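Local coordinates for protein aminotransferase class-III (Ochrobactrum anthropi, PDB 5GHG) that belongs to the class-III aminotransferases and, as an omega-transaminase, probably moves amino groups between amines and carbonyl compounds on a pyridoxal-phosphate-type cofactor, at residues 145-150 with 226-231; 220-225 with 239-244; 255-260 with 276-281. The protein carries 1 engineered substitution. One frame throughout, in Å; residues are numbered along the deposited sequence.

Interaction 1: 145-150 with 226-231; sequences ISRKRG and PVMGAG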
loop_
_atom_site.group_PDB
_atom_site.type_symbol
_atom_site.label_atom_id
_atom_site.label_comp_id
_atom_site.label_asym_id
_atom_site.label_seq_id
_atom_site.Cartn_x
_atom_site.Cartn_y
_atom_site.Cartn_z
ATOM N N ILE B 145 -0.517 5.005 -21.510
ATOM C CA ILE B 145 0.073 3.924 -22.272
ATOM C C ILE B 145 1.165 3.273 -21.420
ATOM O O ILE B 145 2.101 3.941 -20.990
ATOM C CB ILE B 145 0.652 4.423 -23.603
ATOM C CG1 ILE B 145 -0.463 5.041 -24.452
ATOM C CG2 ILE B 145 1.307 3.272 -24.374
ATOM C CD1 ILE B 145 0.042 5.717 -25.709
ATOM N N SER B 146 1.040 1.966 -21.206
ATOM C CA SER B 146 2.029 1.127 -20.559
ATOM C C SER B 146 2.535 0.119 -21.578
ATOM O O SER B 146 2.188 0.184 -22.762
ATOM C CB SER B 146 1.403 0.419 -19.344
ATOM O OG SER B 146 2.435 -0.109 -18.534
ATOM N N ARG B 147 3.314 -0.839 -21.126
ATOM C CA ARG B 147 3.904 -1.806 -22.048
ATOM C C ARG B 147 3.668 -3.234 -21.593
ATOM O O ARG B 147 3.650 -3.522 -20.393
ATOM C CB ARG B 147 5.409 -1.571 -22.194
ATOM C CG ARG B 147 5.745 -0.208 -22.712
ATOM C CD ARG B 147 7.223 0.010 -22.754
ATOM N NE ARG B 147 7.817 -0.058 -21.418
ATOM C CZ ARG B 147 9.111 0.146 -21.181
ATOM N NH1 ARG B 147 9.909 0.447 -22.191
ATOM N NH2 ARG B 147 9.605 0.039 -19.949
ATOM N N LYS B 148 3.495 -4.122 -22.556
ATOM C CA LYS B 148 3.473 -5.546 -22.251
ATOM C C LYS B 148 4.738 -5.938 -21.493
ATOM O O LYS B 148 5.841 -5.528 -21.843
ATOM C CB LYS B 148 3.343 -6.362 -23.541
ATOM C CG LYS B 148 1.946 -6.304 -24.138
ATOM C CD LYS B 148 1.893 -7.156 -25.409
ATOM C CE LYS B 148 0.545 -7.093 -26.097
ATOM N NZ LYS B 148 0.488 -8.145 -27.171
ATOM N N ARG B 149 4.561 -6.728 -20.444
ATOM C CA ARG B 149 5.631 -7.195 -19.560
ATOM C C ARG B 149 6.191 -6.102 -18.662
ATOM O O ARG B 149 7.083 -6.378 -17.863
ATOM C CB ARG B 149 6.771 -7.875 -20.349
ATOM C CG ARG B 149 6.352 -9.230 -20.937
ATOM C CD ARG B 149 7.413 -9.868 -21.860
ATOM N NE ARG B 149 8.598 -10.305 -21.112
ATOM C CZ ARG B 149 9.742 -10.714 -21.683
ATOM N NH1 ARG B 149 10.764 -11.091 -20.928
ATOM N NH2 ARG B 149 9.855 -10.749 -23.009
ATOM N N GLY B 150 5.678 -4.870 -18.740
ATOM C CA GLY B 150 5.985 -3.891 -17.720
ATOM C C GLY B 150 5.378 -4.275 -16.377
ATOM O O GLY B 150 4.413 -5.032 -16.296
ATOM N N PRO B 226 13.032 2.118 -17.002
ATOM C CA PRO B 226 14.197 2.160 -17.912
ATOM C C PRO B 226 14.597 0.758 -18.360
ATOM O O PRO B 226 14.783 0.505 -19.561
ATOM C CB PRO B 226 15.274 2.855 -17.073
ATOM C CG PRO B 226 14.500 3.717 -16.114
ATOM C CD PRO B 226 13.260 2.907 -15.777
ATOM N N VAL B 227 14.708 -0.158 -17.404
ATOM C CA VAL B 227 14.884 -1.591 -17.638
ATOM C C VAL B 227 13.732 -2.296 -16.921
ATOM O O VAL B 227 13.480 -2.026 -15.747
ATOM C CB VAL B 227 16.238 -2.086 -17.057
ATOM C CG1 VAL B 227 16.311 -3.604 -17.112
ATOM C CG2 VAL B 227 17.414 -1.461 -17.796
ATOM N N MET B 228 13.045 -3.195 -17.615
ATOM C CA MET B 228 11.918 -3.900 -17.003
ATOM C C MET B 228 12.431 -4.950 -16.032
ATOM O O MET B 228 13.175 -5.848 -16.428
ATOM C CB MET B 228 11.045 -4.560 -18.062
ATOM C CG MET B 228 10.248 -3.595 -18.906
ATOM S SD MET B 228 9.461 -4.461 -20.293
ATOM C CE MET B 228 8.299 -3.212 -20.824
ATOM N N GLY B 229 12.042 -4.848 -14.763
ATOM C CA GLY B 229 12.530 -5.784 -13.770
ATOM C C GLY B 229 11.736 -7.067 -13.709
ATOM O O GLY B 229 12.165 -8.105 -14.240
ATOM N N ALA B 230 10.558 -6.996 -13.082
ATOM C CA ALA B 230 9.720 -8.175 -12.884
ATOM C C ALA B 230 9.367 -8.860 -14.193
ATOM O O ALA B 230 9.088 -10.067 -14.208
ATOM C CB ALA B 230 8.434 -7.801 -12.131
ATOM N N GLY B 231 9.352 -8.109 -15.296
ATOM C CA GLY B 231 9.070 -8.700 -16.588
ATOM C C GLY B 231 10.195 -9.548 -17.153
ATOM O O GLY B 231 10.017 -10.143 -18.219
HETATM O O HOH W 1 12.576 -0.116 -21.345
HETATM O O HOH W 2 8.907 -5.533 -15.697
#

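Interaction 2: 220-225 with 239-244; sequences AAFIGE and TYWEKV. With PMP (4'-deoxy-4'-aminopyridoxal-5'-phosphate), chain C.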
loop_
_atom_site.group_PDB
_atom_site.type_symbol
_atom_site.label_atom_id
_atom_site.label_comp_id
_atom_site.label_asym_id
_atom_site.label_seq_id
_atom_site.Cartn_x
_atom_site.Cartn_y
_atom_site.Cartn_z
ATOM N N ALA B 220 -2.715 10.925 -22.124
ATOM C CA ALA B 220 -2.141 11.798 -21.107
ATOM C C ALA B 220 -0.667 11.497 -20.830
ATOM O O ALA B 220 0.123 12.420 -20.658
ATOM C CB ALA B 220 -2.931 11.707 -19.808
ATOM N N ALA B 221 -0.285 10.227 -20.794
ATOM C CA ALA B 221 1.055 9.874 -20.337
ATOM C C ALA B 221 1.458 8.511 -20.858
ATOM O O ALA B 221 0.618 7.683 -21.206
ATOM C CB ALA B 221 1.160 9.876 -18.805
ATOM N N PHE B 222 2.771 8.301 -20.865
ATOM C CA PHE B 222 3.404 7.031 -21.170
ATOM C C PHE B 222 4.250 6.653 -19.951
ATOM O O PHE B 222 4.976 7.490 -19.419
ATOM C CB PHE B 222 4.258 7.187 -22.419
ATOM C CG PHE B 222 5.013 5.960 -22.836
ATOM C CD1 PHE B 222 6.278 5.705 -22.329
ATOM C CD2 PHE B 222 4.503 5.117 -23.800
ATOM C CE1 PHE B 222 6.999 4.597 -22.756
ATOM C CE2 PHE B 222 5.209 4.007 -24.231
ATOM C CZ PHE B 222 6.459 3.742 -23.705
ATOM N N ILE B 223 4.135 5.412 -19.487
ATOM C CA ILE B 223 4.909 4.977 -18.333
ATOM C C ILE B 223 5.842 3.837 -18.739
ATOM O O ILE B 223 5.436 2.911 -19.445
ATOM C CB ILE B 223 4.037 4.547 -17.134
ATOM C CG1 ILE B 223 4.949 4.173 -15.964
ATOM C CG2 ILE B 223 3.132 3.369 -17.503
ATOM C CD1 ILE B 223 4.245 4.086 -14.604
ATOM N N GLY B 224 7.092 3.924 -18.287
ATOM C CA GLY B 224 8.026 2.841 -18.486
ATOM C C GLY B 224 9.133 2.771 -17.441
ATOM O O GLY B 224 9.624 3.798 -16.959
ATOM N N GLU B 225 9.515 1.559 -17.093
ATOM C CA GLU B 225 10.777 1.326 -16.411
ATOM C C GLU B 225 11.923 1.497 -17.409
ATOM O O GLU B 225 11.818 1.034 -18.547
ATOM C CB GLU B 225 10.824 -0.093 -15.844
ATOM C CG GLU B 225 9.608 -0.492 -15.030
ATOM C CD GLU B 225 9.356 -2.003 -15.079
ATOM O OE1 GLU B 225 8.559 -2.453 -15.938
ATOM O OE2 GLU B 225 9.987 -2.727 -14.266
ATOM N N THR B 239 18.766 2.935 -29.056
ATOM C CA THR B 239 17.985 3.975 -29.707
ATOM C C THR B 239 16.510 3.938 -29.326
ATOM O O THR B 239 15.768 4.856 -29.694
ATOM C CB THR B 239 18.097 3.975 -31.256
ATOM O OG1 THR B 239 17.377 2.871 -31.821
ATOM C CG2 THR B 239 19.568 3.931 -31.688
ATOM N N TYR B 240 16.058 2.928 -28.578
ATOM C CA TYR B 240 14.645 2.850 -28.217
ATOM C C TYR B 240 14.177 4.107 -27.489
ATOM O O TYR B 240 13.191 4.746 -27.886
ATOM C CB TYR B 240 14.402 1.625 -27.331
ATOM C CG TYR B 240 13.011 1.551 -26.739
ATOM C CD1 TYR B 240 11.954 1.009 -27.468
ATOM C CD2 TYR B 240 12.760 1.999 -25.444
ATOM C CE1 TYR B 240 10.700 0.896 -26.928
ATOM C CE2 TYR B 240 11.484 1.882 -24.876
ATOM C CZ TYR B 240 10.461 1.337 -25.621
ATOM O OH TYR B 240 9.182 1.216 -25.111
ATOM N N TRP B 241 14.845 4.463 -26.403
ATOM C CA TRP B 241 14.347 5.563 -25.596
ATOM C C TRP B 241 14.431 6.900 -26.322
ATOM O O TRP B 241 13.574 7.774 -26.129
ATOM C CB TRP B 241 15.055 5.607 -24.243
ATOM C CG TRP B 241 14.409 4.655 -23.256
ATOM C CD1 TRP B 241 14.952 3.528 -22.713
ATOM C CD2 TRP B 241 13.074 4.744 -22.739
ATOM N NE1 TRP B 241 14.046 2.918 -21.878
ATOM C CE2 TRP B 241 12.884 3.646 -21.880
ATOM C CE3 TRP B 241 12.027 5.648 -22.921
ATOM C CZ2 TRP B 241 11.683 3.431 -21.183
ATOM C CZ3 TRP B 241 10.825 5.433 -22.211
ATOM C CH2 TRP B 241 10.671 4.335 -21.378
ATOM N N GLU B 242 15.433 7.075 -27.179
ATOM C CA GLU B 242 15.511 8.288 -27.988
ATOM C C GLU B 242 14.331 8.371 -28.958
ATOM O O GLU B 242 13.659 9.397 -29.049
ATOM C CB GLU B 242 16.839 8.337 -28.741
ATOM C CG GLU B 242 16.946 9.461 -29.734
ATOM C CD GLU B 242 18.191 9.363 -30.617
ATOM O OE1 GLU B 242 18.220 10.021 -31.676
ATOM O OE2 GLU B 242 19.139 8.638 -30.251
ATOM N N LYS B 243 14.053 7.276 -29.665
ATOM C CA LYS B 243 12.960 7.272 -30.626
ATOM C C LYS B 243 11.608 7.363 -29.948
ATOM O O LYS B 243 10.708 8.046 -30.448
ATOM C CB LYS B 243 13.057 6.042 -31.523
ATOM C CG LYS B 243 14.361 5.986 -32.312
ATOM C CD LYS B 243 14.582 4.642 -33.013
ATOM C CE LYS B 243 15.821 4.717 -33.936
ATOM N NZ LYS B 243 16.295 3.378 -34.384
ATOM N N VAL B 244 11.437 6.700 -28.798
ATOM C CA VAL B 244 10.168 6.805 -28.072
ATOM C C VAL B 244 9.934 8.248 -27.623
ATOM O O VAL B 244 8.829 8.801 -27.790
ATOM C CB VAL B 244 10.120 5.822 -26.886
ATOM C CG1 VAL B 244 8.946 6.151 -25.930
ATOM C CG2 VAL B 244 9.974 4.403 -27.404
HETATM N N1 PMP C . 7.115 -0.462 -10.129
HETATM C C2 PMP C . 8.132 -1.351 -10.300
HETATM C C2A PMP C . 9.071 -1.160 -11.453
HETATM C C3 PMP C . 8.292 -2.458 -9.439
HETATM O O3 PMP C . 9.286 -3.361 -9.717
HETATM C C4 PMP C . 7.401 -2.624 -8.337
HETATM C C4A PMP C . 7.540 -3.734 -7.310
HETATM N N4A PMP C . 7.918 -5.017 -7.844
HETATM C C5 PMP C . 6.366 -1.663 -8.186
HETATM C C6 PMP C . 6.281 -0.575 -9.041
HETATM C C5A PMP C . 5.345 -1.755 -7.093
HETATM O O4P PMP C . 5.953 -1.512 -5.823
HETATM P P PMP C . 5.259 -2.147 -4.479
HETATM O O1P PMP C . 3.813 -1.806 -4.486
HETATM O O2P PMP C . 6.028 -1.495 -3.343
HETATM O O3P PMP C . 5.426 -3.650 -4.511
#

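Interaction 3: 255-260 with 276-281; sequences LIADEV and FDMKPD. With PMP (4'-deoxy-4'-aminopyridoxal-5'-phosphate), chain C.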
loop_
_atom_site.group_PDB
_atom_site.type_symbol
_atom_site.label_atom_id
_atom_site.label_comp_id
_atom_site.label_asym_id
_atom_site.label_seq_id
_atom_site.Cartn_x
_atom_site.Cartn_y
_atom_site.Cartn_z
ATOM N N LEU B 255 5.975 11.857 -19.862
ATOM C CA LEU B 255 6.787 10.664 -19.666
ATOM C C LEU B 255 6.928 10.391 -18.164
ATOM O O LEU B 255 7.442 11.234 -17.427
ATOM C CB LEU B 255 8.172 10.814 -20.288
ATOM C CG LEU B 255 9.142 9.675 -19.995
ATOM C CD1 LEU B 255 8.604 8.349 -20.518
ATOM C CD2 LEU B 255 10.493 9.990 -20.593
ATOM N N ILE B 256 6.472 9.223 -17.733
ATOM C CA ILE B 256 6.637 8.746 -16.367
ATOM C C ILE B 256 7.747 7.699 -16.364
ATOM O O ILE B 256 7.620 6.666 -17.024
ATOM C CB ILE B 256 5.341 8.122 -15.818
ATOM C CG1 ILE B 256 4.166 9.103 -15.898
ATOM C CG2 ILE B 256 5.527 7.648 -14.366
ATOM C CD1 ILE B 256 2.831 8.410 -15.751
ATOM N N ALA B 257 8.832 7.963 -15.636
ATOM C CA ALA B 257 9.886 6.987 -15.453
ATOM C C ALA B 257 9.623 6.244 -14.139
ATOM O O ALA B 257 9.666 6.847 -13.063
ATOM C CB ALA B 257 11.266 7.651 -15.436
ATOM N N ASP B 258 9.362 4.947 -14.236
ATOM C CA ASP B 258 9.178 4.105 -13.060
ATOM C C ASP B 258 10.551 3.572 -12.651
ATOM O O ASP B 258 11.031 2.582 -13.208
ATOM C CB ASP B 258 8.208 2.966 -13.352
ATOM C CG ASP B 258 7.861 2.161 -12.102
ATOM O OD1 ASP B 258 8.664 2.188 -11.151
ATOM O OD2 ASP B 258 6.788 1.527 -12.073
ATOM N N GLU B 259 11.178 4.235 -11.684
ATOM C CA GLU B 259 12.522 3.886 -11.219
ATOM C C GLU B 259 12.503 3.077 -9.930
ATOM O O GLU B 259 13.481 3.080 -9.193
ATOM C CB GLU B 259 13.364 5.145 -11.030
ATOM C CG GLU B 259 13.549 5.938 -12.298
ATOM C CD GLU B 259 14.957 5.876 -12.819
ATOM O OE1 GLU B 259 15.742 4.994 -12.363
ATOM O OE2 GLU B 259 15.285 6.715 -13.682
ATOM N N VAL B 260 11.396 2.393 -9.646
ATOM C CA VAL B 260 11.270 1.669 -8.391
ATOM C C VAL B 260 12.415 0.657 -8.238
ATOM O O VAL B 260 12.992 0.520 -7.164
ATOM C CB VAL B 260 9.874 1.022 -8.307
ATOM C CG1 VAL B 260 9.818 -0.100 -7.271
ATOM C CG2 VAL B 260 8.836 2.096 -7.976
ATOM N N PHE B 276 19.926 5.629 -19.555
ATOM C CA PHE B 276 19.261 5.520 -20.841
ATOM C C PHE B 276 18.876 6.868 -21.444
ATOM O O PHE B 276 18.149 6.907 -22.421
ATOM C CB PHE B 276 18.046 4.606 -20.708
ATOM C CG PHE B 276 18.423 3.173 -20.480
ATOM C CD1 PHE B 276 18.785 2.361 -21.549
ATOM C CD2 PHE B 276 18.506 2.656 -19.200
ATOM C CE1 PHE B 276 19.173 1.043 -21.335
ATOM C CE2 PHE B 276 18.895 1.334 -18.992
ATOM C CZ PHE B 276 19.221 0.543 -20.049
ATOM N N ASP B 277 19.387 7.963 -20.888
ATOM C CA ASP B 277 19.119 9.313 -21.376
ATOM C C ASP B 277 17.617 9.575 -21.519
ATOM O O ASP B 277 17.131 10.038 -22.555
ATOM C CB ASP B 277 19.842 9.575 -22.708
ATOM C CG ASP B 277 19.923 11.081 -23.022
ATOM O OD1 ASP B 277 19.963 11.899 -22.063
ATOM O OD2 ASP B 277 19.928 11.454 -24.209
ATOM N N MET B 278 16.883 9.287 -20.457
ATOM C CA MET B 278 15.460 9.587 -20.375
ATOM C C MET B 278 15.260 10.907 -19.653
ATOM O O MET B 278 15.985 11.227 -18.703
ATOM C CB MET B 278 14.714 8.473 -19.644
ATOM C CG MET B 278 14.722 7.162 -20.383
ATOM S SD MET B 278 14.342 5.751 -19.319
ATOM C CE MET B 278 12.639 6.081 -18.875
ATOM N N LYS B 279 14.253 11.664 -20.092
ATOM C CA LYS B 279 13.950 12.980 -19.543
ATOM C C LYS B 279 12.508 12.959 -19.051
ATOM O O LYS B 279 11.623 13.551 -19.662
ATOM C CB LYS B 279 14.178 14.080 -20.592
ATOM C CG LYS B 279 15.636 14.175 -21.009
ATOM C CD LYS B 279 15.914 15.380 -21.901
ATOM C CE LYS B 279 17.418 15.505 -22.176
ATOM N NZ LYS B 279 17.698 16.382 -23.356
ATOM N N PRO B 280 12.252 12.263 -17.935
ATOM C CA PRO B 280 10.878 12.117 -17.468
ATOM C C PRO B 280 10.301 13.410 -16.915
ATOM O O PRO B 280 11.022 14.268 -16.400
ATOM C CB PRO B 280 10.992 11.058 -16.367
ATOM C CG PRO B 280 12.410 11.188 -15.870
ATOM C CD PRO B 280 13.214 11.525 -17.107
ATOM N N ASP B 281 8.974 13.520 -17.005
ATOM C CA ASP B 281 8.231 14.557 -16.301
ATOM C C ASP B 281 7.890 14.159 -14.871
ATOM O O ASP B 281 7.708 15.035 -14.015
ATOM C CB ASP B 281 6.933 14.874 -17.052
ATOM C CG ASP B 281 7.184 15.361 -18.461
ATOM O OD1 ASP B 281 7.586 16.529 -18.598
ATOM O OD2 ASP B 281 6.995 14.571 -19.429
HETATM N N1 PMP C . 7.115 -0.462 -10.129
HETATM C C2 PMP C . 8.132 -1.351 -10.300
HETATM C C2A PMP C . 9.071 -1.160 -11.453
HETATM C C3 PMP C . 8.292 -2.458 -9.439
HETATM O O3 PMP C . 9.286 -3.361 -9.717
HETATM C C4 PMP C . 7.401 -2.624 -8.337
HETATM C C4A PMP C . 7.540 -3.734 -7.310
HETATM N N4A PMP C . 7.918 -5.017 -7.844
HETATM C C5 PMP C . 6.366 -1.663 -8.186
HETATM C C6 PMP C . 6.281 -0.575 -9.041
HETATM C C5A PMP C . 5.345 -1.755 -7.093
HETATM O O4P PMP C . 5.953 -1.512 -5.823
HETATM P P PMP C . 5.259 -2.147 -4.479
HETATM O O1P PMP C . 3.813 -1.806 -4.486
HETATM O O2P PMP C . 6.028 -1.495 -3.343
HETATM O O3P PMP C . 5.426 -3.650 -4.511
#

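Interaction 1: 145-150 with 226-231
The type II beta turn from Arg-147 to Gly-150, which closes strand 143-147, meets Met-228 and Gly-231 of the loop that leaves strand 219-224. The turn is fixed by Gly-150 N bonding to Arg-147 O at 2.9 Å, and Arg-149 takes its positive-phi corner (phi 72°). Met-228, extended beyond CG, pushes its methyl over one face of the Arg-147 guanidinium, with CE 3.2 Å from NE and displaced toward the rim of the group. The same CE lies 3.5 Å from Lys-148 O, in the middle of the turn. Its two terminal nitrogens have other partners: Arg-147 NH2 the carbonyl of Glu-225, NH1 Tyr-240 OH and a water that also donates to Pro-226 O. The two segments follow neighbouring parallel strands, 143-147 and 219-224, of the mixed sheet, at their C-terminal ends, the side on which the cofactor pocket lies. Arg-149 grips Gly-231 O side-on, NE at 3.2 Å and NH1 at 3.0 Å from that oxygen, which lies close to the guanidinium plane; its NH2 goes to His-185 ND1. A leucine in place of Arg-149 would probably leave the Gly-231 carbonyl without either side-chain donor and His-185 without its mate. Gly-231 CA sits 3.3 Å from Arg-149 O in a CA-H...O contact, and a beta carbon on that glycine would collide with the same oxygen.

Interaction 2: 220-225 with 239-244
Phe-222 of strand 219-224 meets Trp-241, Val-244 and Tyr-240 of helix 240-250, in the beta-alpha-beta unit that continues into strand 254-258. Strand 220-224 and helix 240-244 run antiparallel (174°), their axes 12.4 Å apart at closest approach, as expected for the helix of such a crossover. The tight part centres on the Phe-222 ring, sent out to the helix with CG anti to the backbone N (chi1 178°). Trp-241 CH2 comes to its edge, 3.9 Å from CE1, while Val-244 CG1 lies over one face, 4.0 Å from the same CE1. Tyr-240, whose polar partner is Arg-147, arrives tip to tip, its OH 4.0 Å from Phe-222 CZ. Trp-241 also presents its edge to the strand end, with CZ2 3.6 Å from Glu-225 O, and a beta carbon on Gly-224 would clash with the indole. On the looser outer side, Thr-239 and Lys-243 are partly exposed and do not touch the strand; Lys-243 NZ bonds to Thr-239 OG1 at 2.8 Å and to Thr-201. Glu-225 turns its carboxylate the other way, OE2 3.3 Å from the cofactor methyl C2A. Helix and strand are thus joined by packing alone, while bonds from Tyr-151 N and Gly-229 N probably help to orient the Glu-225 carboxylate beside the cofactor.

Interaction 3: 255-260 with 276-281
Leu-255 and Asp-281 carry the polar part of this contact, with two bonds between the same two residues. Leu-255 N gives a nearly straight bond to Asp-281 OD2 (2.9 Å, 173°) on the lone pair turned away from the other carboxylate oxygen. Asp-281 N returns a more bent bond to Leu-255 O at 2.8 Å. The other oxygen, OD1, forms a salt bridge with Arg-304 and accepts from Asn-302, so several donors hold the buried carboxylate.

The apolar contacts follow along the strand. Ala-257 CB touches Pro-280 CB at 3.5 Å, and Met-278, bent at chi3 (66°), brings CE to 4.0 Å from the same methyl. Leu-255 CD2 rests 3.8 Å from Pro-280 CA.

Cofactor contacts come from the other end of 255-260. Asp-258 OD2 lies 2.8 Å from PMP N1, the pyridine-nitrogen pairing familiar in fold-type I aminotransferases. Asp-258 OD1 accepts from Val-260 N in an Asx turn, and Val-260 CG1 packs 3.5 Å from PMP C3.

Strand 254-258 lies between strands 219-224 and 282-285, with helix 240-250 packed on Leu-255, while 276-281 runs from the Schellman end of helix 272-275 into strand 282-285.

In the fold
All three interactions reach one mixed sheet, in which strands 143-147, 219-224 and 254-258 lie side by side and parallel. Interactions 2 and 3 are the closer pair, with centres 8 Å apart; interaction 1 is 11 Å from interaction 2 and 12 Å from interaction 3. Along the chain the segments of interactions 1 and 2 alternate, and interaction 3 follows both. Backbone bonds such as Phe-222 O to Ile-256 N join strands of interactions 2 and 3, and Met-278 SD packs against Trp-241. Val-227 against Phe-276 links interactions 1 and 3. The strand ends of interactions 2 and 3 supply Glu-225, Asp-258 and Val-260 to the PMP pocket.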